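Local coordinates for austinol synthesis protein H (Emericella nidulans FGSC A4, PDB 5X9K), which serves as a homodimeric isomerase of the Trt14 family in the biosynthesis of the fungal meroterpenoids austinol and dehydroaustinol, at residues D85-F90 with G122-E127. Numbering follows the deposited sequence.
Sequences DFFYNF and GRFETE
F124 presents one side of its ring to two phenylalanines, F87 and F90, and these three side chains carry the contact. CD2 of F124 does the touching: it lies at the rim of the F87 ring, close to that ring's plane, 3.6 Å from F87 CZ. The planes meet at 53° with centroids 6.0 Å apart, too oblique for a stack or a T-shaped pair. F124 CB adds a second touch, 3.9 Å from F87 CE1. F90 brings its CE1 to the edge of the F124 ring, 4.2 Å from CD2. F90 CG stands anti to the backbone N (chi1 -179°), which carries the ring to one face of F87, with F90 CD1 3.8 Å above the plane and offset toward the rim. On the exposed side of strand 122-134, R123 NE forms a salt bridge with E125 OE2, a nearly straight bond (167°) to its anti lone pair, while NH1 bridges to D118. Strand 108-119 runs between the two segments and pairs antiparallel with both. A classic beta bulge at Y88 and N89, opposite D118, interrupts strand 87-94. This is next-but-one strand packing on a curled mixed sheet, covered by helix 150-167, whose W156 meets F87 and F124, consistent with the NTF2-like (SnoaL-like) alpha+beta cone.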
loop_
_atom_site.group_PDB
_atom_site.type_symbol
_atom_site.label_atom_id
_atom_site.label_comp_id
_atom_site.label_asym_id
_atom_site.label_seq_id
_atom_site.Cartn_x
_atom_site.Cartn_y
_atom_site.Cartn_z
ATOM N N ASP A 85 -17.031 17.808 -2.852
ATOM C CA ASP A 85 -18.073 18.341 -1.984
ATOM C C ASP A 85 -17.580 18.591 -0.563
ATOM O O ASP A 85 -18.108 19.471 0.122
ATOM C CB ASP A 85 -19.276 17.392 -1.962
ATOM C CG ASP A 85 -19.997 17.330 -3.298
ATOM O OD1 ASP A 85 -19.996 18.352 -4.022
ATOM O OD2 ASP A 85 -20.562 16.264 -3.625
ATOM N N PHE A 86 -16.581 17.845 -0.102
ATOM C CA PHE A 86 -16.223 17.845 1.310
ATOM C C PHE A 86 -14.899 18.531 1.619
ATOM O O PHE A 86 -14.538 18.630 2.794
ATOM C CB PHE A 86 -16.186 16.406 1.837
ATOM C CG PHE A 86 -17.501 15.669 1.705
ATOM C CD1 PHE A 86 -18.705 16.346 1.779
ATOM C CD2 PHE A 86 -17.525 14.297 1.509
ATOM C CE1 PHE A 86 -19.908 15.668 1.660
ATOM C CE2 PHE A 86 -18.729 13.613 1.390
ATOM C CZ PHE A 86 -19.914 14.298 1.466
ATOM N N PHE A 87 -14.168 19.016 0.620
ATOM C CA PHE A 87 -12.857 19.610 0.849
ATOM C C PHE A 87 -12.812 21.056 0.364
ATOM O O PHE A 87 -13.262 21.359 -0.745
ATOM C CB PHE A 87 -11.758 18.792 0.162
ATOM C CG PHE A 87 -11.390 17.544 0.914
ATOM C CD1 PHE A 87 -10.406 17.582 1.888
ATOM C CD2 PHE A 87 -12.050 16.354 0.679
ATOM C CE1 PHE A 87 -10.064 16.449 2.596
ATOM C CE2 PHE A 87 -11.715 15.208 1.396
ATOM C CZ PHE A 87 -10.728 15.260 2.349
ATOM N N TYR A 88 -12.259 21.941 1.200
ATOM C CA TYR A 88 -11.902 23.285 0.737
ATOM C C TYR A 88 -10.648 23.244 -0.127
ATOM O O TYR A 88 -10.544 23.964 -1.122
ATOM C CB TYR A 88 -11.672 24.220 1.922
ATOM C CG TYR A 88 -12.836 24.317 2.878
ATOM C CD1 TYR A 88 -13.943 25.093 2.574
ATOM C CD2 TYR A 88 -12.818 23.642 4.089
ATOM C CE1 TYR A 88 -15.011 25.183 3.447
ATOM C CE2 TYR A 88 -13.882 23.726 4.973
ATOM C CZ TYR A 88 -14.975 24.498 4.644
ATOM O OH TYR A 88 -16.036 24.591 5.513
ATOM N N ASN A 89 -9.674 22.429 0.258
ATOM C CA ASN A 89 -8.496 22.198 -0.564
ATOM C C ASN A 89 -7.991 20.798 -0.266
ATOM O O ASN A 89 -8.293 20.217 0.780
ATOM C CB ASN A 89 -7.403 23.238 -0.309
ATOM C CG ASN A 89 -6.963 23.267 1.137
ATOM O OD1 ASN A 89 -6.203 22.403 1.583
ATOM N ND2 ASN A 89 -7.454 24.251 1.887
ATOM N N PHE A 90 -7.212 20.258 -1.197
ATOM C CA PHE A 90 -6.705 18.903 -1.041
ATOM C C PHE A 90 -5.575 18.711 -2.032
ATOM O O PHE A 90 -5.607 19.272 -3.124
ATOM C CB PHE A 90 -7.810 17.867 -1.273
ATOM C CG PHE A 90 -7.356 16.445 -1.106
ATOM C CD1 PHE A 90 -7.233 15.887 0.161
ATOM C CD2 PHE A 90 -7.056 15.665 -2.217
ATOM C CE1 PHE A 90 -6.811 14.576 0.321
ATOM C CE2 PHE A 90 -6.646 14.346 -2.066
ATOM C CZ PHE A 90 -6.531 13.799 -0.797
ATOM N N GLY A 122 -12.668 19.382 9.286
ATOM C CA GLY A 122 -11.350 19.680 9.789
ATOM C C GLY A 122 -10.242 19.080 8.950
ATOM O O GLY A 122 -10.435 18.669 7.806
ATOM N N ARG A 123 -9.056 19.032 9.552
ATOM C CA ARG A 123 -7.854 18.606 8.846
ATOM C C ARG A 123 -7.909 17.114 8.521
ATOM O O ARG A 123 -8.289 16.289 9.359
ATOM C CB ARG A 123 -6.626 18.913 9.704
ATOM C CG ARG A 123 -5.308 18.765 9.008
ATOM C CD ARG A 123 -5.115 19.876 7.992
ATOM N NE ARG A 123 -3.845 19.699 7.308
ATOM C CZ ARG A 123 -3.526 20.265 6.154
ATOM N NH1 ARG A 123 -4.395 21.049 5.525
ATOM N NH2 ARG A 123 -2.341 20.020 5.623
ATOM N N PHE A 124 -7.532 16.770 7.290
ATOM C CA PHE A 124 -7.387 15.380 6.867
ATOM C C PHE A 124 -5.967 15.195 6.366
ATOM O O PHE A 124 -5.513 15.945 5.497
ATOM C CB PHE A 124 -8.392 15.018 5.774
ATOM C CG PHE A 124 -8.344 13.570 5.352
ATOM C CD1 PHE A 124 -8.460 12.555 6.291
ATOM C CD2 PHE A 124 -8.212 13.231 4.011
ATOM C CE1 PHE A 124 -8.435 11.232 5.895
ATOM C CE2 PHE A 124 -8.181 11.920 3.603
ATOM C CZ PHE A 124 -8.291 10.910 4.537
ATOM N N GLU A 125 -5.258 14.228 6.942
ATOM C CA GLU A 125 -3.926 13.866 6.484
ATOM C C GLU A 125 -3.830 12.350 6.487
ATOM O O GLU A 125 -3.950 11.713 7.536
ATOM C CB GLU A 125 -2.837 14.486 7.362
ATOM C CG GLU A 125 -2.975 16.004 7.495
ATOM C CD GLU A 125 -1.745 16.655 8.102
ATOM O OE1 GLU A 125 -0.813 15.923 8.505
ATOM O OE2 GLU A 125 -1.716 17.899 8.175
ATOM N N THR A 126 -3.614 11.773 5.311
ATOM C CA THR A 126 -3.580 10.334 5.159
ATOM C C THR A 126 -2.423 9.997 4.229
ATOM O O THR A 126 -1.694 10.884 3.772
ATOM C CB THR A 126 -4.930 9.826 4.643
ATOM O OG1 THR A 126 -5.030 8.411 4.848
ATOM C CG2 THR A 126 -5.128 10.191 3.152
ATOM N N GLU A 127 -2.223 8.708 3.981
ATOM C CA GLU A 127 -1.217 8.277 3.022
ATOM C C GLU A 127 -1.672 7.007 2.321
ATOM O O GLU A 127 -2.622 6.345 2.739
ATOM C CB GLU A 127 0.138 8.058 3.683
ATOM C CG GLU A 127 0.075 7.153 4.880
ATOM C CD GLU A 127 1.372 7.130 5.647
ATOM O OE1 GLU A 127 2.413 6.765 5.053
ATOM O OE2 GLU A 127 1.340 7.474 6.853
#